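Local coordinates for protein CooJ (Rhodospirillum rubrum, PDB 6HK5) that binds nickel and serves as a metallochaperone accessory to carbon monoxide dehydrogenase, here as a truncated N-terminal helical domain that pairs with a second copy, at the interface of chains A and B. Coordinates in Å, arbitrary orientation; residue numbers count along the deposited sequence, not the author numbering. Chains: chain A/B, CooJ.

Contact 1: the interface of chains A and B. Residues chain A 43, 46-47, 49-50; chain B 16, 60, 63-64, 67-68.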
ATOM      1  N   LEU A  43      -3.349  24.360 -11.461  1.00 37.70           N
ATOM      2  CA  LEU A  43      -3.333  22.954 -11.066  1.00 38.09           C
ATOM      3  C   LEU A  43      -2.065  22.260 -11.552  1.00 31.62           C
ATOM      4  O   LEU A  43      -1.464  21.463 -10.820  1.00 33.15           O
ATOM      5  CB  LEU A  43      -4.574  22.243 -11.612  1.00 34.33           C
ATOM      6  CG  LEU A  43      -4.657  20.758 -11.280  1.00 33.41           C
ATOM      7  CD1 LEU A  43      -4.578  20.556  -9.769  1.00 26.96           C
ATOM      8  CD2 LEU A  43      -5.924  20.134 -11.855  1.00 38.40           C
ATOM      9  N   LEU A  46       0.941  23.000  -9.190  1.00 27.85           N
ATOM     10  CA  LEU A  46       0.856  22.207  -7.972  1.00 30.45           C
ATOM     11  C   LEU A  46       1.264  20.764  -8.239  1.00 24.43           C
ATOM     12  O   LEU A  46       2.017  20.170  -7.458  1.00 20.06           O
ATOM     13  CB  LEU A  46      -0.553  22.281  -7.397  1.00 28.05           C
ATOM     14  CG  LEU A  46      -0.815  23.535  -6.574  1.00 32.29           C
ATOM     15  CD1 LEU A  46      -2.198  23.472  -5.969  1.00 36.36           C
ATOM     16  CD2 LEU A  46       0.241  23.680  -5.481  1.00 27.89           C
ATOM     17  N   ILE A  47       0.846  20.219  -9.384  1.00 21.33           N
ATOM     18  CA  ILE A  47       1.136  18.825  -9.699  1.00 24.90           C
ATOM     19  C   ILE A  47       2.620  18.629  -9.998  1.00 28.02           C
ATOM     20  O   ILE A  47       3.224  17.644  -9.553  1.00 22.92           O
ATOM     21  CB  ILE A  47       0.236  18.334 -10.852  1.00 27.76           C
ATOM     22  CG1 ILE A  47      -1.216  18.175 -10.379  1.00 21.31           C
ATOM     23  CG2 ILE A  47       0.722  16.995 -11.401  1.00 27.89           C
ATOM     24  CD1 ILE A  47      -2.161  17.786 -11.513  1.00 25.75           C
ATOM     25  N   ARG A  49       5.078  20.302  -8.748  1.00 26.09           N
ATOM     26  CA  ARG A  49       5.786  20.336  -7.477  1.00 25.48           C
ATOM     27  C   ARG A  49       5.660  18.995  -6.755  1.00 22.37           C
ATOM     28  O   ARG A  49       6.645  18.464  -6.228  1.00 24.12           O
ATOM     29  CB  ARG A  49       5.272  21.479  -6.601  1.00 23.69           C
ATOM     30  CG  ARG A  49       6.009  21.523  -5.251  1.00 31.64           C
ATOM     31  CD  ARG A  49       5.490  22.590  -4.278  1.00 33.74           C
ATOM     32  NE  ARG A  49       4.122  22.313  -3.850  1.00 35.35           N
ATOM     33  CZ  ARG A  49       3.339  23.169  -3.196  1.00 36.09           C
ATOM     34  NH1 ARG A  49       3.775  24.386  -2.866  1.00 25.67           N
ATOM     35  NH2 ARG A  49       2.111  22.801  -2.870  1.00 33.27           N
ATOM     36  N   ALA A  50       4.455  18.424  -6.741  1.00 25.00           N
ATOM     37  CA  ALA A  50       4.265  17.120  -6.115  1.00 18.95           C
ATOM     38  C   ALA A  50       5.132  16.070  -6.782  1.00 29.59           C
ATOM     39  O   ALA A  50       5.792  15.275  -6.097  1.00 23.35           O
ATOM     40  CB  ALA A  50       2.792  16.717  -6.163  1.00 27.41           C
TER
ATOM     41  N   LEU B  16      -4.137  11.027  -8.062  1.00 25.62           N
ATOM     42  CA  LEU B  16      -3.370  11.674  -7.008  1.00 25.91           C
ATOM     43  C   LEU B  16      -3.814  11.190  -5.629  1.00 27.18           C
ATOM     44  O   LEU B  16      -2.979  10.904  -4.761  1.00 23.03           O
ATOM     45  CB  LEU B  16      -3.506  13.187  -7.155  1.00 27.59           C
ATOM     46  CG  LEU B  16      -2.913  13.658  -8.495  1.00 31.24           C
ATOM     47  CD1 LEU B  16      -3.539  14.954  -8.949  1.00 28.83           C
ATOM     48  CD2 LEU B  16      -1.423  13.823  -8.362  1.00 32.53           C
ATOM     49  N   SER B  60       2.748  18.324  -0.566  1.00 23.36           N
ATOM     50  CA  SER B  60       2.407  18.795  -1.905  1.00 28.66           C
ATOM     51  C   SER B  60       1.173  18.079  -2.458  1.00 22.03           C
ATOM     52  O   SER B  60       0.311  18.704  -3.088  1.00 28.26           O
ATOM     53  CB  SER B  60       3.605  18.620  -2.840  1.00 21.84           C
ATOM     54  OG  SER B  60       4.688  19.375  -2.372  1.00 27.86           O
ATOM     55  N   ALA B  63      -1.866  19.606  -0.919  1.00 26.58           N
ATOM     56  CA  ALA B  63      -2.181  20.892  -1.535  1.00 26.32           C
ATOM     57  C   ALA B  63      -2.970  20.686  -2.819  1.00 24.90           C
ATOM     58  O   ALA B  63      -4.029  21.293  -3.017  1.00 23.98           O
ATOM     59  CB  ALA B  63      -0.893  21.682  -1.817  1.00 22.96           C
ATOM     60  N   VAL B  64      -2.473  19.812  -3.697  1.00 24.31           N
ATOM     61  CA  VAL B  64      -3.176  19.508  -4.943  1.00 24.84           C
ATOM     62  C   VAL B  64      -4.585  19.003  -4.655  1.00 33.62           C
ATOM     63  O   VAL B  64      -5.577  19.497  -5.211  1.00 33.97           O
ATOM     64  CB  VAL B  64      -2.381  18.481  -5.764  1.00 22.31           C
ATOM     65  CG1 VAL B  64      -3.174  18.085  -6.998  1.00 27.49           C
ATOM     66  CG2 VAL B  64      -1.035  19.053  -6.151  1.00 27.48           C
ATOM     67  N   ASP B  67      -6.941  21.806  -3.682  1.00 30.85           N
ATOM     68  CA  ASP B  67      -7.343  22.876  -4.587  1.00 32.30           C
ATOM     69  C   ASP B  67      -8.191  22.391  -5.746  1.00 34.09           C
ATOM     70  O   ASP B  67      -8.888  23.207  -6.359  1.00 42.77           O
ATOM     71  CB  ASP B  67      -6.107  23.620  -5.092  1.00 31.72           C
ATOM     72  CG  ASP B  67      -5.581  24.622  -4.073  1.00 36.15           C
ATOM     73  OD1 ASP B  67      -6.076  24.640  -2.921  1.00 37.60           O
ATOM     74  OD2 ASP B  67      -4.653  25.378  -4.422  1.00 51.54           O
ATOM     75  N   LEU B  68      -8.139  21.097  -6.050  1.00 32.99           N
ATOM     76  CA  LEU B  68      -9.153  20.380  -6.830  1.00 38.41           C
ATOM     77  C   LEU B  68      -8.610  19.004  -7.123  1.00 45.76           C
ATOM     78  O   LEU B  68      -7.537  18.861  -7.719  1.00 54.43           O
ATOM     79  CB  LEU B  68      -9.525  21.094  -8.131  1.00 42.14           C
ATOM     80  OXT LEU B  68      -9.239  18.010  -6.762  1.00 58.89           O
TER
HETATM   81  O   HOH W   1       1.813  20.489  -4.814  1.00 25.08           O

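Contact 2: the interface of chains A and B. Residues chain A 8, 11-12; chain B 30, 33, 37.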
ATOM      1  N   GLY A   8      15.034  -9.252   8.096  1.00 42.59           N
ATOM      2  CA  GLY A   8      14.327  -7.978   8.040  1.00 40.75           C
ATOM      3  C   GLY A   8      14.765  -7.105   6.877  1.00 37.19           C
ATOM      4  O   GLY A   8      13.940  -6.641   6.084  1.00 35.20           O
ATOM      5  N   ARG A  11      13.619  -8.661   3.467  1.00 37.66           N
ATOM      6  CA  ARG A  11      12.217  -8.470   3.122  1.00 35.91           C
ATOM      7  C   ARG A  11      11.909  -6.997   2.826  1.00 34.50           C
ATOM      8  O   ARG A  11      11.137  -6.686   1.912  1.00 33.15           O
ATOM      9  CB  ARG A  11      11.344  -9.028   4.253  1.00 43.80           C
ATOM     10  CG  ARG A  11       9.935  -8.485   4.344  1.00 44.12           C
ATOM     11  CD  ARG A  11       9.509  -8.345   5.794  1.00 43.97           C
ATOM     12  NE  ARG A  11      10.535  -7.670   6.582  1.00 56.17           N
ATOM     13  CZ  ARG A  11      10.849  -6.377   6.484  1.00 53.53           C
ATOM     14  NH1 ARG A  11      11.810  -5.876   7.252  1.00 44.76           N
ATOM     15  NH2 ARG A  11      10.218  -5.583   5.616  1.00 49.02           N
ATOM     16  N   LEU A  12      12.522  -6.072   3.569  1.00 34.99           N
ATOM     17  CA  LEU A  12      12.292  -4.660   3.281  1.00 38.17           C
ATOM     18  C   LEU A  12      12.952  -4.261   1.970  1.00 34.23           C
ATOM     19  O   LEU A  12      12.360  -3.530   1.166  1.00 31.58           O
ATOM     20  CB  LEU A  12      12.793  -3.799   4.430  1.00 34.36           C
ATOM     21  CG  LEU A  12      12.735  -2.304   4.164  1.00 39.32           C
ATOM     22  CD1 LEU A  12      11.296  -1.814   4.124  1.00 35.66           C
ATOM     23  CD2 LEU A  12      13.521  -1.572   5.232  1.00 44.33           C
TER
ATOM     24  N   ILE B  30       7.348   1.555   6.510  1.00 25.26           N
ATOM     25  CA  ILE B  30       8.639   1.782   7.144  1.00 32.34           C
ATOM     26  C   ILE B  30       8.512   1.669   8.658  1.00 26.22           C
ATOM     27  O   ILE B  30       9.306   0.989   9.320  1.00 29.10           O
ATOM     28  CB  ILE B  30       9.198   3.149   6.709  1.00 31.86           C
ATOM     29  CG1 ILE B  30       9.452   3.136   5.202  1.00 23.04           C
ATOM     30  CG2 ILE B  30      10.452   3.540   7.505  1.00 34.11           C
ATOM     31  CD1 ILE B  30      10.353   2.024   4.735  1.00 26.97           C
ATOM     32  N   GLN B  33       8.302  -2.004   9.672  1.00 35.90           N
ATOM     33  CA  GLN B  33       9.430  -2.890   9.428  1.00 35.75           C
ATOM     34  C   GLN B  33      10.685  -2.470  10.171  1.00 37.67           C
ATOM     35  O   GLN B  33      11.629  -3.264  10.259  1.00 34.11           O
ATOM     36  CB  GLN B  33       9.727  -2.962   7.927  1.00 36.60           C
ATOM     37  CG  GLN B  33       8.501  -3.214   7.048  1.00 41.42           C
ATOM     38  CD  GLN B  33       7.937  -4.631   7.169  1.00 50.17           C
ATOM     39  OE1 GLN B  33       8.411  -5.437   7.966  1.00 39.26           O
ATOM     40  NE2 GLN B  33       6.924  -4.941   6.356  1.00 49.91           N
ATOM     41  N   LEU B  37      15.373  -4.044  11.724  1.00 42.39           N
ATOM     42  CA  LEU B  37      16.519  -3.744  10.878  1.00 41.80           C
ATOM     43  C   LEU B  37      17.822  -3.647  11.658  1.00 37.45           C
ATOM     44  O   LEU B  37      18.888  -3.789  11.054  1.00 36.26           O
ATOM     45  CB  LEU B  37      16.287  -2.428  10.119  1.00 37.68           C
ATOM     46  CG  LEU B  37      15.052  -2.365   9.206  1.00 33.01           C
ATOM     47  CD1 LEU B  37      14.967  -1.009   8.548  1.00 33.66           C
ATOM     48  CD2 LEU B  37      15.094  -3.468   8.158  1.00 40.67           C
TER

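Contact 3: the interface of chains A and B. Residues chain A 56-57, 60-61, 64; chain B 49-50, 53-54.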
ATOM      1  N   VAL A  56      12.562  13.539  -5.462  1.00 25.47           N
ATOM      2  CA  VAL A  56      13.436  13.616  -4.292  1.00 25.51           C
ATOM      3  C   VAL A  56      13.269  12.380  -3.422  1.00 27.01           C
ATOM      4  O   VAL A  56      14.250  11.755  -2.994  1.00 28.34           O
ATOM      5  CB  VAL A  56      13.163  14.899  -3.492  1.00 24.14           C
ATOM      6  CG1 VAL A  56      14.219  15.033  -2.344  1.00 21.03           C
ATOM      7  CG2 VAL A  56      13.181  16.108  -4.422  1.00 20.00           C
ATOM      8  N   ALA A  57      12.020  11.999  -3.149  1.00 20.17           N
ATOM      9  CA  ALA A  57      11.813  10.833  -2.302  1.00 27.84           C
ATOM     10  C   ALA A  57      12.422   9.592  -2.945  1.00 29.55           C
ATOM     11  O   ALA A  57      13.031   8.767  -2.258  1.00 32.39           O
ATOM     12  CB  ALA A  57      10.326  10.648  -2.008  1.00 25.19           C
ATOM     13  N   SER A  60      16.101   9.514  -2.227  1.00 27.07           N
ATOM     14  CA  SER A  60      16.424   9.208  -0.836  0.66 29.23           C
ATOM     15  C   SER A  60      16.032   7.782  -0.463  1.00 30.85           C
ATOM     16  O   SER A  60      16.708   7.151   0.365  1.00 23.99           O
ATOM     17  CB  SER A  60      15.737  10.207   0.099  0.66 27.18           C
ATOM     18  OG  SER A  60      14.342   9.961   0.169  0.66 22.00           O
ATOM     19  N   LEU A  61      14.938   7.265  -1.031  1.00 24.45           N
ATOM     20  CA  LEU A  61      14.576   5.877  -0.757  1.00 31.06           C
ATOM     21  C   LEU A  61      15.570   4.920  -1.400  1.00 32.28           C
ATOM     22  O   LEU A  61      15.895   3.868  -0.830  1.00 29.24           O
ATOM     23  CB  LEU A  61      13.168   5.581  -1.256  1.00 34.98           C
ATOM     24  CG  LEU A  61      12.036   5.738  -0.249  1.00 40.51           C
ATOM     25  CD1 LEU A  61      10.716   5.399  -0.948  1.00 42.72           C
ATOM     26  CD2 LEU A  61      12.275   4.851   0.980  1.00 25.85           C
ATOM     27  N   VAL A  64      18.440   4.463   0.953  1.00 25.03           N
ATOM     28  CA  VAL A  64      18.062   3.457   1.941  1.00 24.56           C
ATOM     29  C   VAL A  64      18.253   2.052   1.372  1.00 28.97           C
ATOM     30  O   VAL A  64      18.981   1.228   1.937  1.00 29.73           O
ATOM     31  CB  VAL A  64      16.615   3.674   2.407  1.00 26.21           C
ATOM     32  CG1 VAL A  64      16.164   2.480   3.221  1.00 26.50           C
ATOM     33  CG2 VAL A  64      16.483   4.966   3.205  1.00 23.71           C
TER
ATOM     34  N   ARG B  49      15.796  10.473   6.535  1.00 24.53           N
ATOM     35  CA  ARG B  49      15.813  11.398   5.403  1.00 28.92           C
ATOM     36  C   ARG B  49      14.779  11.003   4.358  1.00 22.49           C
ATOM     37  O   ARG B  49      14.061  11.859   3.836  1.00 24.57           O
ATOM     38  CB  ARG B  49      17.190  11.459   4.752  1.00 24.98           C
ATOM     39  CG  ARG B  49      17.221  12.431   3.562  1.00 27.24           C
ATOM     40  CD  ARG B  49      17.000  13.883   4.021  1.00 31.98           C
ATOM     41  NE  ARG B  49      15.633  14.358   3.814  1.00 32.12           N
ATOM     42  CZ  ARG B  49      15.257  15.619   3.988  1.00 36.13           C
ATOM     43  NH1 ARG B  49      16.161  16.517   4.370  1.00 33.17           N
ATOM     44  NH2 ARG B  49      13.990  15.991   3.760  1.00 28.44           N
ATOM     45  N   ALA B  50      14.725   9.715   4.013  1.00 26.55           N
ATOM     46  CA  ALA B  50      13.679   9.236   3.115  1.00 25.72           C
ATOM     47  C   ALA B  50      12.304   9.596   3.642  1.00 28.24           C
ATOM     48  O   ALA B  50      11.436  10.028   2.875  1.00 27.29           O
ATOM     49  CB  ALA B  50      13.783   7.721   2.917  1.00 21.62           C
ATOM     50  N   ASP B  53      11.453  13.242   3.252  1.00 25.21           N
ATOM     51  CA  ASP B  53      11.093  13.535   1.863  1.00 23.18           C
ATOM     52  C   ASP B  53       9.683  13.053   1.533  1.00 27.02           C
ATOM     53  O   ASP B  53       8.946  13.714   0.779  1.00 23.91           O
ATOM     54  CB  ASP B  53      12.112  12.927   0.906  1.00 27.84           C
ATOM     55  CG  ASP B  53      13.465  13.636   0.969  1.00 27.64           C
ATOM     56  OD1 ASP B  53      13.522  14.830   1.321  1.00 31.51           O
ATOM     57  OD2 ASP B  53      14.478  12.985   0.685  1.00 29.04           O
HETATM   58  N   MSE B  54       9.275  11.923   2.100  1.00 27.75           N
HETATM   59  CA  MSE B  54       7.890  11.480   1.923  1.00 26.90           C
HETATM   60  C   MSE B  54       6.912  12.517   2.462  1.00 29.01           C
HETATM   61  O   MSE B  54       5.905  12.829   1.812  1.00 23.86           O
HETATM   62  CB  MSE B  54       7.624  10.131   2.611  1.00 23.74           C
HETATM   63  CG  MSE B  54       8.146   8.870   1.897  1.00 35.97           C
HETATM   64 SE   MSE B  54       7.793   8.611  -0.058  1.00 58.59          SE
HETATM   65  CE  MSE B  54       6.215   9.586  -0.357  1.00 53.92           C
TER

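Contact 4: the interface of chains A and B. Residues chain A 9, 63-64, 67-68; chain B 39, 42-43, 46.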
ATOM      1  N   ARG A   9      16.075  -6.865   6.753  1.00 33.44           N
ATOM      2  CA  ARG A   9      16.550  -6.007   5.671  1.00 39.21           C
ATOM      3  C   ARG A   9      16.294  -6.636   4.309  1.00 30.19           C
ATOM      4  O   ARG A   9      16.030  -5.925   3.335  1.00 31.12           O
ATOM      5  CB  ARG A   9      18.033  -5.697   5.856  1.00 34.82           C
ATOM      6  CG  ARG A   9      18.330  -4.989   7.150  1.00 36.88           C
ATOM      7  CD  ARG A   9      19.809  -4.964   7.439  1.00 34.01           C
ATOM      8  NE  ARG A   9      20.064  -4.174   8.635  1.00 42.15           N
ATOM      9  CZ  ARG A   9      20.943  -3.183   8.713  1.00 39.09           C
ATOM     10  NH1 ARG A   9      21.694  -2.866   7.661  1.00 44.80           N
ATOM     11  NH2 ARG A   9      21.082  -2.520   9.855  1.00 37.83           N
ATOM     12  N   ALA A  63      18.706   5.452  -1.661  1.00 28.73           N
ATOM     13  CA  ALA A  63      19.879   5.401  -0.796  1.00 30.01           C
ATOM     14  C   ALA A  63      19.648   4.456   0.382  1.00 32.51           C
ATOM     15  O   ALA A  63      20.550   3.702   0.766  1.00 29.18           O
ATOM     16  CB  ALA A  63      20.238   6.811  -0.327  1.00 30.81           C
ATOM     17  N   VAL A  64      18.440   4.463   0.953  1.00 25.03           N
ATOM     18  CA  VAL A  64      18.062   3.457   1.941  1.00 24.56           C
ATOM     19  C   VAL A  64      18.253   2.052   1.372  1.00 28.97           C
ATOM     20  O   VAL A  64      18.981   1.228   1.937  1.00 29.73           O
ATOM     21  CB  VAL A  64      16.615   3.674   2.407  1.00 26.21           C
ATOM     22  CG1 VAL A  64      16.164   2.480   3.221  1.00 26.50           C
ATOM     23  CG2 VAL A  64      16.483   4.966   3.205  1.00 23.71           C
ATOM     24  N   ASP A  67      21.719   0.897   1.191  1.00 37.70           N
ATOM     25  CA  ASP A  67      22.436   0.764   2.444  1.00 39.17           C
ATOM     26  C   ASP A  67      22.042  -0.488   3.219  1.00 39.73           C
ATOM     27  O   ASP A  67      22.717  -0.833   4.194  1.00 40.29           O
ATOM     28  CB  ASP A  67      22.224   2.016   3.305  1.00 38.19           C
ATOM     29  CG  ASP A  67      23.250   2.124   4.441  1.00 40.26           C
ATOM     30  OD1 ASP A  67      24.388   2.569   4.196  1.00 44.02           O
ATOM     31  OD2 ASP A  67      22.912   1.769   5.577  1.00 35.57           O
ATOM     32  N   LEU A  68      20.986  -1.177   2.801  0.51 37.59           N
ATOM     33  CA  LEU A  68      20.611  -2.444   3.407  0.51 39.60           C
ATOM     34  C   LEU A  68      21.627  -3.510   3.016  0.51 41.20           C
ATOM     35  O   LEU A  68      22.377  -3.340   2.052  0.51 39.08           O
ATOM     36  CB  LEU A  68      19.206  -2.862   2.971  0.51 37.22           C
ATOM     37  CG  LEU A  68      18.048  -1.912   3.271  0.51 35.87           C
ATOM     38  CD1 LEU A  68      16.802  -2.349   2.521  0.51 35.29           C
ATOM     39  CD2 LEU A  68      17.772  -1.843   4.766  0.51 36.92           C
TER
ATOM     40  N   GLU B  39      19.244  -0.936  12.869  1.00 36.00           N
ATOM     41  CA  GLU B  39      19.950   0.122  12.156  1.00 35.71           C
ATOM     42  C   GLU B  39      21.058   0.735  13.011  1.00 28.31           C
ATOM     43  O   GLU B  39      20.924   0.885  14.227  1.00 32.09           O
ATOM     44  CB  GLU B  39      18.953   1.213  11.731  1.00 28.77           C
ATOM     45  CG  GLU B  39      18.469   2.104  12.892  1.00 27.00           C
ATOM     46  CD  GLU B  39      17.175   2.866  12.601  1.00 35.11           C
ATOM     47  OE1 GLU B  39      16.185   2.239  12.160  1.00 35.01           O
ATOM     48  OE2 GLU B  39      17.132   4.087  12.857  1.00 36.32           O
ATOM     49  N   ARG B  42      23.822   5.497  10.577  1.00 31.56           N
ATOM     50  CA  ARG B  42      23.862   5.882   9.169  1.00 34.16           C
ATOM     51  C   ARG B  42      22.615   5.422   8.424  1.00 31.74           C
ATOM     52  O   ARG B  42      22.021   6.186   7.655  1.00 28.39           O
ATOM     53  CB  ARG B  42      25.122   5.310   8.512  1.00 37.42           C
ATOM     54  CG  ARG B  42      25.088   5.252   6.997  1.00 36.33           C
ATOM     55  CD  ARG B  42      25.064   6.634   6.377  1.00 40.37           C
ATOM     56  N   LEU B  43      22.211   4.168   8.627  1.00 33.26           N
ATOM     57  CA  LEU B  43      20.957   3.712   8.051  1.00 33.57           C
ATOM     58  C   LEU B  43      19.787   4.497   8.629  1.00 34.11           C
ATOM     59  O   LEU B  43      18.855   4.868   7.897  1.00 34.85           O
ATOM     60  CB  LEU B  43      20.791   2.210   8.281  1.00 30.78           C
ATOM     61  CG  LEU B  43      19.494   1.651   7.710  1.00 34.12           C
ATOM     62  CD1 LEU B  43      19.446   1.899   6.204  1.00 31.06           C
ATOM     63  CD2 LEU B  43      19.399   0.185   7.999  1.00 30.67           C
ATOM     64  N   LEU B  46      19.489   7.812   6.955  1.00 32.52           N
ATOM     65  CA  LEU B  46      18.923   7.674   5.613  1.00 30.91           C
ATOM     66  C   LEU B  46      17.424   7.390   5.661  1.00 33.27           C
ATOM     67  O   LEU B  46      16.649   7.950   4.869  1.00 27.86           O
ATOM     68  CB  LEU B  46      19.652   6.564   4.858  1.00 27.34           C
ATOM     69  CG  LEU B  46      21.117   6.840   4.515  1.00 30.45           C
ATOM     70  CD1 LEU B  46      21.756   5.598   3.934  1.00 27.40           C
ATOM     71  CD2 LEU B  46      21.242   8.003   3.544  1.00 27.35           C
TER

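Contact 1: the interface of chains A and B
A:Leu46 and B:Val64 bury 62 and 63 Å² against each other's chains. The CG2 methyl of B:Val64 lies 3.5 Å from A:Leu46 CB, tighter than usual carbon contact. Because CG1 of B:Val64 stands anti to the backbone N (chi1 175°), that second methyl faces the other flank, 3.9 Å from A:Ile47 CG1. A:Leu43 adds its CD1 there, crossing the valine at about a right angle. Beyond, A:Leu46 CD1 touches the carboxylate of B:Asp67, 3.5 Å from OD2.

B:Ser60, with 39 Å² buried, sets CB 3.7 Å from A:Ala50 CA. Polar contact runs through water 1, held by the backbone carbonyl of A:Leu46 (O, 2.7 Å), the B:Ser60 carbonyl and both NE and NH2 of A:Arg49. The arginine bends at CG-CD (chi3 66°) to bring both nitrogens to the water, and the edge of its guanidinium meets B:Ala63 CB, 3.4 Å from NH2. An alanine here would probably leave water 1 without these two donors and open a gap beside B:Ser60 and B:Ala63.

The site joins the start of helix 42-67 in chain A to the end of helix 41-67 in chain B, running antiparallel, with CD1 of B:Leu16 (helix 7-33) touching CD1 of A:Ile47.

Contact 2: the interface of chains A and B
A:Arg11 and A:Leu12 keep regular helical torsions within helix 5-35, whereas B:Gln33 ends helix 7-33 with its backbone turned away from regular helical values and B:Leu37 lies in the 3-10 turn 35-37. Each chain is a helical hairpin, and this patch sets the first helix of one against the end of the first helix and the turn of the other.

The guanidinium of A:Arg11 stacks on the carboxamide of B:Gln33, their planes only 6° apart. The amide oxygen OE1 sits over the centre of the guanidinium, and A:Arg11 CZ is 3.5 Å from B:Gln33 CD. OE1 also lies 3.0 Å from A:Arg11 NH2, but no N-H of NH2 is directed at it, which makes this face-on packing and not a hydrogen bond; the shortest approaches are doubtful in detail. The arginine folds back at CG-CD (chi3 48°), laying its flat end over the glutamine, where NH1 reaches 3.6 Å from B:Gln33 CB. An alanine here would probably strip the cover from the B:Gln33 carboxamide and leave that group freer to turn.

A:Leu12 spreads its two methyls between separate partners. CD2 meets B:Leu37 CD1 at 3.7 Å, and CD1 faces B:Ile30 CD1 at 4.0 Å, both side chains crossing the leucine at about a right angle. B:Leu37 CD2 also touches the backbone of A:Gly8, 3.9 Å from its C.

Contact 3: the interface of chains A and B
The second helices of the two hairpins, 42-67 of chain A and 41-67 of chain B, pack antiparallel here, with A:Ser60 set against B:Ala50 and B:Asp53. Little side chain stands between them at this point: alanine and serine allow close approach, as shown by A:Ser60 CB at 3.8 Å from B:Ala50 CA and A:Ala57 CA at 3.8 Å from B:Asp53 CB.

A:Ser60 turns its hydroxyl to the crowded position between its own backbone N and carbonyl carbon (chi1 73°). From there OG gives a hydrogen bond of 3.0 Å to the A:Ala57 carbonyl O, one helical turn earlier, meeting it at a C=O...donor angle of 114° and tilted from the carbonyl plane. The link across to B:Asp53 OD2, 3.1 Å from OG, is weak. The carboxylate is held more firmly from its own side: OD1 forms a salt bridge of 2.7 Å with B:Arg49 NH2, which is likely to fix its rotation and balance its charge. A:Val56 crosses this carboxylate at about a right angle, CG1 lying 3.7 Å from B:Asp53 CG.

On the flanks, A:Ala57 CB rests against the selenium of the selenomethionine B:Met54, and A:Leu61 CD2 touches B:Ala50 CB at 3.8 Å. A:Val64 CG2 touches the same methyl.

The patch lies along the paired second helices, between the contacts at the helix ends, where small residues sit among larger ones.

Contact 4: the interface of chains A and B
A:Asp67, at the last turn of helix 42-67, lies across B:Leu43 and B:Leu46 near the start of helix 41-67, an end-to-start pairing within this antiparallel helical-hairpin dimer. Its CB meets B:Leu46 CD1 at 3.7 Å and, on another flank, B:Leu43 CD1 at 4.0 Å. CG follows anti to the backbone N (chi1 -164°), which swings the carboxylate over the leucines, and it stays 3.8 Å from B:Leu46 CD1. At the tip the oxygens divide: OD2 rests on B:Leu43, 3.5 Å from CB, while OD1 comes 3.9 Å from B:Arg42 CG. The arginine is modelled incompletely, so the coordinates do not show where its charged end lies. No nitrogen or oxygen of chain B lies within bonding distance, and the contact is one of shape; the nearby helix start might nonetheless favour the negative charge.

B:Leu43, with 69 Å² buried, carries its CD2 methyl onto one face of the A:Arg9 guanidinium, offset toward the rim, with CZ 3.8 Å away. The two side chains meet tip to tip, the arginine extended from CG to NE. A:Leu68 CD2 touches the same methyl. Along the helix, A:Val64 CG2 packs on the backbone carbonyl of B:Leu46, 3.4 Å from O, and A:Ala63 CB borders B:Leu46 CD2.

Contacts 1, 3 and 4 mainly follow the second helices of both chains. The C-alpha centres of contact 1 and contact 3 lie about 19 Å apart, those of contact 3 and contact 4 about 11 Å, and those of contact 1 and contact 4 about 30 Å. A:Val64 belongs to both contact 3 and contact 4. The two-fold axis makes contacts 3 and 4 partly the twin of contact 1, since the 46/64 and 50/60 pairings recur with chains exchanged. Contact 2 rests on the first helices and the turn, which contacts 1 and 4 only touch. Together they bind the hairpins along their length, consistent with the CooJ dimer.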